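Local coordinates for alpha-fucosidase (Bifidobacterium bifidum, PDB 2EAB), which probably hydrolyses alpha-1,2-fucosyl linkages, releasing L-fucose from glycans, this chain being the calcium-binding glycoside hydrolase family 95 catalytic portion of a longer protein, at residues 176-181 / 195-200. Sequence-based numbering, arbitrary orientation.
Sequences VTYTRE and LTASKA
T179 and T196 form the hydrogen-bonded pair where strands 176-181 and 195-197 run antiparallel at 171°, their axes approaching to 4.8 Å, with T179 N reaching T196 O at 3.1 Å and T196 N reaching T179 O at 3.0 Å. Each OG1 sits between its own backbone N and carbonyl carbon (chi1 76° and 78°), and T179 OG1 and T196 OG1 lie 2.6 Å apart in a hydrogen bond. A water links T196 OG1 to T177 O; a second donates to both T179 O and T196 O. Past the strand end, S198 OG replaces a backbone acceptor, taking the T177 N-H at 2.9 Å, while S198 N returns a weak bond to T177 O. On the Y178 face, A197 CB lies obliquely against Y178 CE1 (3.8 Å), and V176 CG1 lies 3.6 Å above one face of the Y178 ring, near its rim. L195 CD2 packs 3.6 Å from R180 CG, while R180 NE forms a salt bridge with E70. Hairpin 176-185/190-197 lies between strands 166-173 and 273-282 in the nine-stranded sheet of this chain's N-terminal beta domain, resembling that of family 65 glycosidases; L195 and A197 pack on F205 and L203 of the second, seven-stranded sheet.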
ATOM      1  N   VAL A 176      12.645 -41.747  -2.938  1.00 16.38           N
ATOM      2  CA  VAL A 176      11.442 -41.314  -2.224  1.00 15.95           C
ATOM      3  C   VAL A 176      11.067 -39.883  -2.615  1.00 15.43           C
ATOM      4  O   VAL A 176      11.924 -38.995  -2.640  1.00 15.06           O
ATOM      5  CB  VAL A 176      11.631 -41.403  -0.682  1.00 16.21           C
ATOM      6  CG1 VAL A 176      10.339 -41.050   0.054  1.00 16.10           C
ATOM      7  CG2 VAL A 176      12.109 -42.792  -0.272  1.00 16.38           C
ATOM      8  N   THR A 177       9.791 -39.676  -2.936  1.00 14.91           N
ATOM      9  CA  THR A 177       9.269 -38.338  -3.207  1.00 14.65           C
ATOM     10  C   THR A 177       8.772 -37.691  -1.919  1.00 14.33           C
ATOM     11  O   THR A 177       7.940 -38.253  -1.204  1.00 14.22           O
ATOM     12  CB  THR A 177       8.148 -38.363  -4.272  1.00 14.74           C
ATOM     13  OG1 THR A 177       8.681 -38.849  -5.508  1.00 15.39           O
ATOM     14  CG2 THR A 177       7.570 -36.963  -4.499  1.00 14.89           C
ATOM     15  N   TYR A 178       9.304 -36.506  -1.631  1.00 13.90           N
ATOM     16  CA  TYR A 178       8.892 -35.724  -0.472  1.00 13.35           C
ATOM     17  C   TYR A 178       8.138 -34.497  -0.948  1.00 12.92           C
ATOM     18  O   TYR A 178       8.569 -33.828  -1.886  1.00 12.60           O
ATOM     19  CB  TYR A 178      10.111 -35.307   0.353  1.00 13.74           C
ATOM     20  CG  TYR A 178      10.862 -36.477   0.947  1.00 13.87           C
ATOM     21  CD1 TYR A 178      10.519 -36.984   2.200  1.00 14.32           C
ATOM     22  CD2 TYR A 178      11.910 -37.084   0.252  1.00 14.15           C
ATOM     23  CE1 TYR A 178      11.202 -38.063   2.753  1.00 14.97           C
ATOM     24  CE2 TYR A 178      12.601 -38.167   0.793  1.00 14.74           C
ATOM     25  CZ  TYR A 178      12.243 -38.646   2.041  1.00 14.98           C
ATOM     26  OH  TYR A 178      12.924 -39.717   2.573  1.00 15.08           O
ATOM     27  N   THR A 179       6.999 -34.221  -0.319  1.00 12.44           N
ATOM     28  CA  THR A 179       6.241 -33.013  -0.644  1.00 12.14           C
ATOM     29  C   THR A 179       5.985 -32.157   0.586  1.00 11.78           C
ATOM     30  O   THR A 179       5.888 -32.662   1.711  1.00 11.42           O
ATOM     31  CB  THR A 179       4.884 -33.304  -1.342  1.00 12.44           C
ATOM     32  OG1 THR A 179       3.926 -33.772  -0.388  1.00 13.62           O
ATOM     33  CG2 THR A 179       5.040 -34.323  -2.469  1.00 12.68           C
ATOM     34  N   ARG A 180       5.873 -30.851   0.346  1.00 11.32           N
ATOM     35  CA  ARG A 180       5.527 -29.882   1.371  1.00 11.28           C
ATOM     36  C   ARG A 180       4.525 -28.901   0.801  1.00 10.78           C
ATOM     37  O   ARG A 180       4.616 -28.511  -0.362  1.00 10.94           O
ATOM     38  CB  ARG A 180       6.769 -29.138   1.863  1.00 11.40           C
ATOM     39  CG  ARG A 180       7.891 -30.058   2.313  1.00 12.70           C
ATOM     40  CD  ARG A 180       8.877 -29.340   3.197  1.00 14.49           C
ATOM     41  NE  ARG A 180       9.932 -28.714   2.418  1.00 18.84           N
ATOM     42  CZ  ARG A 180      11.147 -29.227   2.246  1.00 18.94           C
ATOM     43  NH1 ARG A 180      11.483 -30.383   2.802  1.00 21.10           N
ATOM     44  NH2 ARG A 180      12.030 -28.574   1.519  1.00 19.44           N
ATOM     45  N   GLU A 181       3.567 -28.523   1.635  1.00 10.36           N
ATOM     46  CA  GLU A 181       2.560 -27.541   1.279  1.00 10.36           C
ATOM     47  C   GLU A 181       2.372 -26.606   2.461  1.00 10.09           C
ATOM     48  O   GLU A 181       2.237 -27.059   3.596  1.00 10.52           O
ATOM     49  CB  GLU A 181       1.242 -28.231   0.943  1.00 10.56           C
ATOM     50  CG  GLU A 181       0.114 -27.287   0.580  1.00 11.60           C
ATOM     51  CD  GLU A 181      -1.232 -27.967   0.650  1.00 13.29           C
ATOM     52  OE1 GLU A 181      -1.701 -28.244   1.773  1.00 15.18           O
ATOM     53  OE2 GLU A 181      -1.827 -28.215  -0.418  1.00 13.64           O
ATOM     54  N   LEU A 195       3.109 -32.185   5.217  1.00 12.12           N
ATOM     55  CA  LEU A 195       4.362 -32.823   4.821  1.00 12.56           C
ATOM     56  C   LEU A 195       4.141 -34.304   4.567  1.00 12.82           C
ATOM     57  O   LEU A 195       3.508 -34.979   5.375  1.00 12.93           O
ATOM     58  CB  LEU A 195       5.424 -32.629   5.910  1.00 12.57           C
ATOM     59  CG  LEU A 195       5.582 -31.218   6.488  1.00 13.13           C
ATOM     60  CD1 LEU A 195       6.457 -31.227   7.720  1.00 14.11           C
ATOM     61  CD2 LEU A 195       6.135 -30.254   5.454  1.00 12.64           C
ATOM     62  N   THR A 196       4.643 -34.796   3.434  1.00 13.28           N
ATOM     63  CA  THR A 196       4.500 -36.214   3.079  1.00 14.11           C
ATOM     64  C   THR A 196       5.788 -36.842   2.556  1.00 14.27           C
ATOM     65  O   THR A 196       6.673 -36.155   2.042  1.00 14.05           O
ATOM     66  CB  THR A 196       3.392 -36.455   2.012  1.00 14.11           C
ATOM     67  OG1 THR A 196       3.883 -36.106   0.713  1.00 15.48           O
ATOM     68  CG2 THR A 196       2.114 -35.672   2.326  1.00 14.45           C
ATOM     69  N   ALA A 197       5.869 -38.162   2.708  1.00 14.76           N
ATOM     70  CA  ALA A 197       6.840 -38.990   2.002  1.00 15.34           C
ATOM     71  C   ALA A 197       6.064 -40.057   1.231  1.00 15.79           C
ATOM     72  O   ALA A 197       4.998 -40.483   1.671  1.00 16.03           O
ATOM     73  CB  ALA A 197       7.800 -39.631   2.981  1.00 15.29           C
ATOM     74  N   SER A 198       6.594 -40.478   0.083  1.00 16.51           N
ATOM     75  CA  SER A 198       5.891 -41.429  -0.787  1.00 17.19           C
ATOM     76  C   SER A 198       5.925 -42.866  -0.263  1.00 17.76           C
ATOM     77  O   SER A 198       5.101 -43.699  -0.658  1.00 18.10           O
ATOM     78  CB  SER A 198       6.452 -41.376  -2.208  1.00 16.99           C
ATOM     79  OG  SER A 198       7.830 -41.697  -2.221  1.00 17.08           O
ATOM     80  N   LYS A 199       6.876 -43.145   0.624  1.00 18.23           N
ATOM     81  CA  LYS A 199       7.035 -44.474   1.210  1.00 18.84           C
ATOM     82  C   LYS A 199       6.845 -44.412   2.722  1.00 18.71           C
ATOM     83  O   LYS A 199       7.383 -43.521   3.385  1.00 18.76           O
ATOM     84  CB  LYS A 199       8.407 -45.059   0.853  1.00 18.89           C
ATOM     85  CG  LYS A 199       8.611 -45.297  -0.647  1.00 19.71           C
ATOM     86  CD  LYS A 199       9.975 -45.907  -0.955  1.00 19.89           C
ATOM     87  CE  LYS A 199      10.195 -46.026  -2.457  1.00 21.38           C
ATOM     88  NZ  LYS A 199      11.503 -46.667  -2.782  1.00 22.33           N
ATOM     89  N   ALA A 200       6.067 -45.351   3.260  1.00 18.67           N
ATOM     90  CA  ALA A 200       5.798 -45.412   4.698  1.00 18.42           C
ATOM     91  C   ALA A 200       7.087 -45.501   5.512  1.00 18.16           C
ATOM     92  O   ALA A 200       8.036 -46.184   5.116  1.00 18.24           O
ATOM     93  CB  ALA A 200       4.877 -46.584   5.020  1.00 18.68           C
TER
HETATM   94  O   HOH W   1       5.269 -37.767  -0.989  1.00 18.69           O
HETATM   95  O   HOH W   2       8.001 -33.832   3.104  1.00 13.55           O